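Putative glucoamylase (Bacteroides caccae ATCC 43185, PDB 4QT9) is a putative glucoamylase of the alpha/alpha toroid fold that probably hydrolyses glycosidic bonds. Local coordinates at residues Thr138-Gln143 and Tyr205-Ile210; Met211-Ala216 and Leu427-Asn432. One frame throughout, in Å; residues are numbered along the deposited sequence.

Overall arrangement
Contacts 1 and 2 illustrate how one short helix of an alpha/alpha toroid can be held from two directions. Along the chain they come in series: Thr138-Gln143 meets Tyr205-Ile210 first, and Met211-Ala216 then meets Leu427-Asn432 at the C-terminal end of the model. Both use helix 209-217, whose start belongs to contact 1 and whose later turns belong to contact 2. Their centres lie about 12 Å apart, at about 8 Å and 17 Å from the centre of the chain. The contacts also touch directly, Ala139 CB packing on Met211 CA. Helix 209-217 thus bridges helix 135-152 and the last modelled residues.

Contact 1 (Thr138-Gln143 and Tyr205-Ile210); sequences TAFLMQ and YNECMI
Ile210 meets Phe140 and Gln143 where two helices of the alpha/alpha toroid come together, the first turn of helix 209-217 resting on the first half of helix 135-152. No hydrogen bond crosses between the two segments, and the isoleucine divides its branches between an aromatic and an amide neighbour. The Ile210 CG2 methyl approaches the ring of Phe140 obliquely, 3.7 Å from Phe140 CE1, and the CB of Ala139 lies looser beside the same methyl. Ile210 CG1 stands anti to the backbone N (chi1 -159°), which carries that branch to the amide end of Gln143, 3.8 Å from Gln143 OE1. The glutamine reaches this position on an extended chain that crosses the isoleucine at about a right angle. Its amide is held by loop backbone, OE1 accepting from Gly270 N and NE2 donating to the O of Tyr266, whose ring also meets Phe140 edge-to-face, so the polar group can lie against hydrocarbon with its bonding needs met. An alanine in place of Ile210 would probably open a gap between the Phe140 ring and the Gln143 amide, leaving the ring less firmly packed on this side. Before the helix, Asn206 OD1 accepts from Cys208 N at 3.1 Å in an Asx turn, and Ser267 OG bonds to both Glu207 O and Ile210 N. The Glu207 carbonyl turns to the aromatic: Glu207 O sits in the ring plane at the edge of Phe140, 3.4 Å from Phe140 CZ.

Contact 2 (Met211-Ala216 and Leu427-Asn432); sequences MYILAA and LGFNTN
Apolar packing of a helix against the segment that follows helix 418-426 makes this contact, with Ala216 and Ile213 of helix 209-217 meeting Leu427 and Phe429 about 17 Å from the centre of the chain (centre to centre), in the alpha/alpha toroid fold. The C-terminal segment leaves helix 418-426 through a Schellman motif, in which Gly428 takes a positive phi of 87° that suits a residue without a side chain. Leu427 and Phe429 flank this glycine, and the CB of each is directed toward helix 209-217. Leu427 straddles the small side chain of Ala216: its branch point CG lies 3.6 Å from Ala216 CB, and Leu427 CD1 and CD2 are each 3.7 Å from that methyl. Leu427 CD1 also rests on the backbone, 3.6 Å from Tyr212 O, the carbonyl that accepts the helical bond from Ala216 N. One turn earlier, Ile213 holds CG1 anti to its carbonyl carbon (chi1 -73°), which brings that branch to Phe429 CE1 and, more loosely, to Leu427 CD1. Past Phe429 the chain forms strand 430-431, which pairs antiparallel with strand 276-277, and Leu276 packs on the same phenylalanine. Lys426 NZ adds a polar tie to Ala216 O. The Phe429 and Ile213 side chains cross at about a right angle, with Phe429 CE1 3.9 Å from Ile213 CG1 and Phe429 CZ 3.9 Å from Ile213 CD1.

Contact 1 (Thr138-Gln143 and Tyr205-Ile210)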
ATOM      1  N   THR A 138       2.485   1.179 -10.153  1.00 21.96           N
ATOM      2  CA  THR A 138       3.815   0.656 -10.522  1.00 20.99           C
ATOM      3  C   THR A 138       4.799   0.829  -9.337  1.00 21.34           C
ATOM      4  O   THR A 138       5.560  -0.087  -9.018  1.00 18.62           O
ATOM      5  CB  THR A 138       4.331   1.349 -11.789  1.00 23.96           C
ATOM      6  OG1 THR A 138       3.441   1.057 -12.855  1.00 25.62           O
ATOM      7  CG2 THR A 138       5.744   0.906 -12.168  1.00 21.18           C
ATOM      8  N   ALA A 139       4.714   1.975  -8.656  1.00 18.92           N
ATOM      9  CA  ALA A 139       5.577   2.299  -7.524  1.00 18.57           C
ATOM     10  C   ALA A 139       5.336   1.334  -6.348  1.00 22.14           C
ATOM     11  O   ALA A 139       6.307   0.860  -5.756  1.00 22.97           O
ATOM     12  CB  ALA A 139       5.350   3.720  -7.105  1.00 18.02           C
ATOM     13  N   PHE A 140       4.063   1.032  -6.030  1.00 18.55           N
ATOM     14  CA  PHE A 140       3.677   0.080  -4.979  1.00 18.33           C
ATOM     15  C   PHE A 140       4.134  -1.339  -5.344  1.00 19.78           C
ATOM     16  O   PHE A 140       4.608  -2.055  -4.483  1.00 21.32           O
ATOM     17  CB  PHE A 140       2.162   0.124  -4.693  1.00 19.64           C
ATOM     18  CG  PHE A 140       1.709   1.462  -4.126  1.00 19.95           C
ATOM     19  CD1 PHE A 140       2.494   2.148  -3.207  1.00 21.17           C
ATOM     20  CD2 PHE A 140       0.514   2.036  -4.530  1.00 21.96           C
ATOM     21  CE1 PHE A 140       2.102   3.391  -2.719  1.00 22.66           C
ATOM     22  CE2 PHE A 140       0.107   3.276  -4.019  1.00 24.63           C
ATOM     23  CZ  PHE A 140       0.909   3.955  -3.128  1.00 22.08           C
ATOM     24  N   LEU A 141       4.085  -1.712  -6.595  1.00 17.13           N
ATOM     25  CA  LEU A 141       4.607  -3.026  -7.018  1.00 17.20           C
ATOM     26  C   LEU A 141       6.129  -3.066  -6.876  1.00 22.66           C
ATOM     27  O   LEU A 141       6.680  -4.067  -6.382  1.00 23.15           O
ATOM     28  CB  LEU A 141       4.183  -3.327  -8.467  1.00 17.08           C
ATOM     29  CG  LEU A 141       4.654  -4.645  -9.119  1.00 21.83           C
ATOM     30  CD1 LEU A 141       4.133  -5.913  -8.374  1.00 21.71           C
ATOM     31  CD2 LEU A 141       4.154  -4.729 -10.533  1.00 26.38           C
HETATM   32  N   MSE A 142       6.816  -1.985  -7.323  1.00 19.19           N
HETATM   33  CA  MSE A 142       8.282  -1.943  -7.292  1.00 17.14           C
HETATM   34  C   MSE A 142       8.801  -1.894  -5.860  1.00 24.34           C
HETATM   35  O   MSE A 142       9.808  -2.530  -5.585  1.00 27.75           O
HETATM   36  CB  MSE A 142       8.834  -0.767  -8.110  1.00 18.57           C
HETATM   37  CG  MSE A 142       8.715  -0.971  -9.603  1.00 22.82           C
HETATM   38 SE   MSE A 142       9.734  -2.499 -10.215  0.75 29.17          SE
HETATM   39  CE  MSE A 142      11.121  -2.691  -8.849  1.00 28.21           C
ATOM     40  N   GLN A 143       8.096  -1.213  -4.940  1.00 20.70           N
ATOM     41  CA  GLN A 143       8.488  -1.188  -3.525  1.00 22.32           C
ATOM     42  C   GLN A 143       8.571  -2.661  -2.979  1.00 26.94           C
ATOM     43  O   GLN A 143       9.534  -3.025  -2.295  1.00 26.39           O
ATOM     44  CB  GLN A 143       7.501  -0.330  -2.710  1.00 24.03           C
ATOM     45  CG  GLN A 143       7.777  -0.295  -1.203  1.00 26.80           C
ATOM     46  CD  GLN A 143       6.868   0.619  -0.411  1.00 37.96           C
ATOM     47  OE1 GLN A 143       7.325   1.330   0.498  1.00 37.49           O
ATOM     48  NE2 GLN A 143       5.564   0.599  -0.694  1.00 25.24           N
ATOM     49  N   TYR A 205       0.469  16.555  -0.213  1.00 23.18           N
ATOM     50  CA  TYR A 205       0.731  15.211   0.288  1.00 23.11           C
ATOM     51  C   TYR A 205      -0.469  14.315   0.004  1.00 25.47           C
ATOM     52  O   TYR A 205      -1.614  14.733   0.161  1.00 24.20           O
ATOM     53  CB  TYR A 205       1.058  15.213   1.821  1.00 24.65           C
ATOM     54  CG  TYR A 205       1.432  13.829   2.322  1.00 25.58           C
ATOM     55  CD1 TYR A 205       2.734  13.351   2.204  1.00 27.24           C
ATOM     56  CD2 TYR A 205       0.468  12.971   2.844  1.00 27.08           C
ATOM     57  CE1 TYR A 205       3.064  12.050   2.586  1.00 26.90           C
ATOM     58  CE2 TYR A 205       0.784  11.669   3.229  1.00 27.51           C
ATOM     59  CZ  TYR A 205       2.079  11.207   3.080  1.00 31.67           C
ATOM     60  OH  TYR A 205       2.385   9.926   3.480  1.00 28.77           O
ATOM     61  N   ASN A 206      -0.189  13.075  -0.381  1.00 21.62           N
ATOM     62  CA  ASN A 206      -1.177  12.009  -0.597  1.00 22.04           C
ATOM     63  C   ASN A 206      -0.408  10.688  -0.444  1.00 26.01           C
ATOM     64  O   ASN A 206       0.747  10.701  -0.044  1.00 27.13           O
ATOM     65  CB  ASN A 206      -1.999  12.151  -1.933  1.00 18.59           C
ATOM     66  CG  ASN A 206      -1.184  12.124  -3.203  1.00 36.76           C
ATOM     67  OD1 ASN A 206      -0.091  11.574  -3.255  1.00 26.12           O
ATOM     68  ND2 ASN A 206      -1.696  12.715  -4.263  1.00 31.09           N
ATOM     69  N   GLU A 207      -1.013   9.568  -0.760  1.00 24.14           N
ATOM     70  CA  GLU A 207      -0.400   8.237  -0.601  1.00 22.74           C
ATOM     71  C   GLU A 207       0.798   7.944  -1.565  1.00 28.36           C
ATOM     72  O   GLU A 207       1.398   6.868  -1.448  1.00 28.58           O
ATOM     73  CB  GLU A 207      -1.490   7.175  -0.815  1.00 22.21           C
ATOM     74  CG  GLU A 207      -1.900   6.990  -2.266  1.00 25.74           C
ATOM     75  CD  GLU A 207      -3.015   7.862  -2.807  1.00 41.98           C
ATOM     76  OE1 GLU A 207      -3.061   9.060  -2.456  1.00 33.48           O
ATOM     77  OE2 GLU A 207      -3.831   7.355  -3.612  1.00 45.02           O
ATOM     78  N   CYS A 208       1.119   8.859  -2.511  1.00 25.32           N
ATOM     79  CA  CYS A 208       2.063   8.599  -3.621  1.00 25.40           C
ATOM     80  C   CYS A 208       3.529   9.001  -3.403  1.00 29.03           C
ATOM     81  O   CYS A 208       4.247   8.976  -4.391  1.00 29.80           O
ATOM     82  CB  CYS A 208       1.532   9.234  -4.906  1.00 26.23           C
ATOM     83  SG  CYS A 208      -0.213   8.865  -5.241  1.00 31.39           S
HETATM   84  N   MSE A 209       4.006   9.325  -2.177  1.00 23.61           N
HETATM   85  CA  MSE A 209       5.393   9.784  -2.001  1.00 21.29           C
HETATM   86  C   MSE A 209       6.463   8.787  -2.534  1.00 25.64           C
HETATM   87  O   MSE A 209       7.385   9.233  -3.212  1.00 25.67           O
HETATM   88  CB  MSE A 209       5.716  10.154  -0.539  1.00 21.67           C
HETATM   89  CG  MSE A 209       7.067  10.878  -0.385  1.00 26.50           C
HETATM   90 SE   MSE A 209       7.242  11.638   1.404  0.75 31.88          SE
HETATM   91  CE  MSE A 209       7.848  10.099   2.331  1.00 28.28           C
ATOM     92  N   ILE A 210       6.339   7.469  -2.241  1.00 23.02           N
ATOM     93  CA  ILE A 210       7.294   6.432  -2.655  1.00 21.92           C
ATOM     94  C   ILE A 210       7.475   6.427  -4.202  1.00 25.13           C
ATOM     95  O   ILE A 210       8.534   6.037  -4.702  1.00 23.87           O
ATOM     96  CB  ILE A 210       6.903   5.018  -2.081  1.00 25.51           C
ATOM     97  CG1 ILE A 210       8.090   4.019  -2.046  1.00 25.64           C
ATOM     98  CG2 ILE A 210       5.687   4.383  -2.790  1.00 26.05           C
ATOM     99  CD1 ILE A 210       9.359   4.503  -1.221  1.00 32.22           C
TER

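Contact 2 (Met211-Ala216 and Leu427-Asn432)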
HETATM    1  N   MSE A 211       6.462   6.880  -4.951  1.00 21.06           N
HETATM    2  CA  MSE A 211       6.571   6.948  -6.420  1.00 19.41           C
HETATM    3  C   MSE A 211       7.677   7.964  -6.846  1.00 23.44           C
HETATM    4  O   MSE A 211       8.444   7.670  -7.753  1.00 22.42           O
HETATM    5  CB  MSE A 211       5.212   7.309  -7.040  1.00 19.56           C
HETATM    6  CG  MSE A 211       5.232   7.309  -8.556  1.00 23.79           C
HETATM    7 SE   MSE A 211       3.755   8.382  -9.224  0.75 28.83          SE
HETATM    8  CE  MSE A 211       3.997   9.943  -8.184  1.00 25.14           C
ATOM      9  N   TYR A 212       7.758   9.131  -6.176  1.00 20.83           N
ATOM     10  CA  TYR A 212       8.823  10.120  -6.422  1.00 18.51           C
ATOM     11  C   TYR A 212      10.166   9.615  -5.910  1.00 22.41           C
ATOM     12  O   TYR A 212      11.179   9.913  -6.528  1.00 21.20           O
ATOM     13  CB  TYR A 212       8.488  11.457  -5.724  1.00 18.74           C
ATOM     14  CG  TYR A 212       7.582  12.336  -6.549  1.00 18.65           C
ATOM     15  CD1 TYR A 212       8.102  13.213  -7.492  1.00 20.53           C
ATOM     16  CD2 TYR A 212       6.200  12.266  -6.416  1.00 18.46           C
ATOM     17  CE1 TYR A 212       7.266  13.988  -8.292  1.00 22.86           C
ATOM     18  CE2 TYR A 212       5.354  13.021  -7.228  1.00 19.00           C
ATOM     19  CZ  TYR A 212       5.894  13.874  -8.172  1.00 24.50           C
ATOM     20  OH  TYR A 212       5.080  14.664  -8.943  1.00 25.02           O
ATOM     21  N   ILE A 213      10.204   8.892  -4.761  1.00 21.27           N
ATOM     22  CA  ILE A 213      11.494   8.371  -4.238  1.00 20.59           C
ATOM     23  C   ILE A 213      12.060   7.326  -5.241  1.00 23.76           C
ATOM     24  O   ILE A 213      13.233   7.422  -5.601  1.00 23.15           O
ATOM     25  CB  ILE A 213      11.371   7.823  -2.785  1.00 22.91           C
ATOM     26  CG1 ILE A 213      11.231   9.014  -1.775  1.00 23.79           C
ATOM     27  CG2 ILE A 213      12.563   6.916  -2.403  1.00 23.17           C
ATOM     28  CD1 ILE A 213      10.442   8.700  -0.610  1.00 26.33           C
ATOM     29  N   LEU A 214      11.230   6.383  -5.723  1.00 20.07           N
ATOM     30  CA  LEU A 214      11.658   5.361  -6.711  1.00 19.32           C
ATOM     31  C   LEU A 214      11.979   5.991  -8.076  1.00 23.20           C
ATOM     32  O   LEU A 214      12.928   5.568  -8.726  1.00 23.19           O
ATOM     33  CB  LEU A 214      10.591   4.283  -6.858  1.00 19.55           C
ATOM     34  CG  LEU A 214      10.382   3.413  -5.627  1.00 22.91           C
ATOM     35  CD1 LEU A 214       9.194   2.515  -5.817  1.00 23.17           C
ATOM     36  CD2 LEU A 214      11.657   2.614  -5.277  1.00 24.00           C
ATOM     37  N   ALA A 215      11.242   7.045  -8.479  1.00 22.16           N
ATOM     38  CA  ALA A 215      11.527   7.774  -9.715  1.00 23.13           C
ATOM     39  C   ALA A 215      12.931   8.367  -9.669  1.00 25.53           C
ATOM     40  O   ALA A 215      13.644   8.272 -10.651  1.00 25.52           O
ATOM     41  CB  ALA A 215      10.509   8.872  -9.930  1.00 24.27           C
ATOM     42  N   ALA A 216      13.352   8.887  -8.511  1.00 22.64           N
ATOM     43  CA  ALA A 216      14.679   9.459  -8.290  1.00 23.90           C
ATOM     44  C   ALA A 216      15.754   8.381  -8.124  1.00 26.05           C
ATOM     45  O   ALA A 216      16.911   8.644  -8.390  1.00 24.18           O
ATOM     46  CB  ALA A 216      14.655  10.349  -7.058  1.00 24.96           C
ATOM     47  N   LEU A 427      17.177  13.211  -3.224  1.00 24.96           N
ATOM     48  CA  LEU A 427      16.016  14.061  -2.864  1.00 23.37           C
ATOM     49  C   LEU A 427      16.129  14.768  -1.516  1.00 28.73           C
ATOM     50  O   LEU A 427      15.200  15.482  -1.131  1.00 28.88           O
ATOM     51  CB  LEU A 427      14.702  13.257  -2.895  1.00 21.53           C
ATOM     52  CG  LEU A 427      14.348  12.601  -4.212  1.00 23.95           C
ATOM     53  CD1 LEU A 427      12.987  11.954  -4.133  1.00 20.59           C
ATOM     54  CD2 LEU A 427      14.462  13.588  -5.386  1.00 24.65           C
ATOM     55  N   GLY A 428      17.249  14.590  -0.826  1.00 27.25           N
ATOM     56  CA  GLY A 428      17.500  15.278   0.442  1.00 27.70           C
ATOM     57  C   GLY A 428      16.969  14.593   1.687  1.00 31.17           C
ATOM     58  O   GLY A 428      16.911  15.213   2.748  1.00 31.23           O
ATOM     59  N   PHE A 429      16.614  13.309   1.590  1.00 27.02           N
ATOM     60  CA  PHE A 429      16.140  12.554   2.760  1.00 26.14           C
ATOM     61  C   PHE A 429      17.316  12.118   3.641  1.00 33.18           C
ATOM     62  O   PHE A 429      18.438  11.923   3.162  1.00 33.33           O
ATOM     63  CB  PHE A 429      15.295  11.340   2.365  1.00 25.20           C
ATOM     64  CG  PHE A 429      13.894  11.661   1.915  1.00 25.25           C
ATOM     65  CD1 PHE A 429      13.630  11.990   0.587  1.00 27.21           C
ATOM     66  CD2 PHE A 429      12.818  11.548   2.797  1.00 27.02           C
ATOM     67  CE1 PHE A 429      12.322  12.250   0.159  1.00 26.94           C
ATOM     68  CE2 PHE A 429      11.504  11.763   2.358  1.00 28.09           C
ATOM     69  CZ  PHE A 429      11.269  12.144   1.052  1.00 25.80           C
ATOM     70  N   ASN A 430      17.030  11.970   4.919  1.00 31.00           N
ATOM     71  CA  ASN A 430      17.955  11.603   5.963  1.00 32.92           C
ATOM     72  C   ASN A 430      17.269  10.661   6.968  1.00 39.53           C
ATOM     73  O   ASN A 430      16.062  10.779   7.172  1.00 36.81           O
ATOM     74  CB  ASN A 430      18.380  12.907   6.680  1.00 35.80           C
ATOM     75  CG  ASN A 430      19.495  12.802   7.695  1.00 77.66           C
ATOM     76  OD1 ASN A 430      20.336  11.887   7.674  1.00 77.34           O
ATOM     77  ND2 ASN A 430      19.564  13.795   8.575  1.00 73.29           N
ATOM     78  N   THR A 431      18.058   9.771   7.619  1.00 40.74           N
ATOM     79  CA  THR A 431      17.646   8.874   8.707  1.00 42.74           C
ATOM     80  C   THR A 431      18.615   9.060   9.906  1.00 52.30           C
ATOM     81  O   THR A 431      19.838   8.960   9.736  1.00 53.73           O
ATOM     82  CB  THR A 431      17.564   7.417   8.255  1.00 52.26           C
ATOM     83  OG1 THR A 431      16.675   7.319   7.137  1.00 52.02           O
ATOM     84  CG2 THR A 431      17.112   6.484   9.384  1.00 51.19           C
ATOM     85  N   ASN A 432      18.056   9.350  11.104  1.00 50.89           N
ATOM     86  CA  ASN A 432      18.805   9.551  12.348  1.00 71.69           C
ATOM     87  C   ASN A 432      17.916   9.278  13.551  1.00 88.20           C
ATOM     88  O   ASN A 432      17.789   8.129  13.958  1.00 59.89           O
ATOM     89  CB  ASN A 432      19.385  10.962  12.427  1.00 72.14           C
TER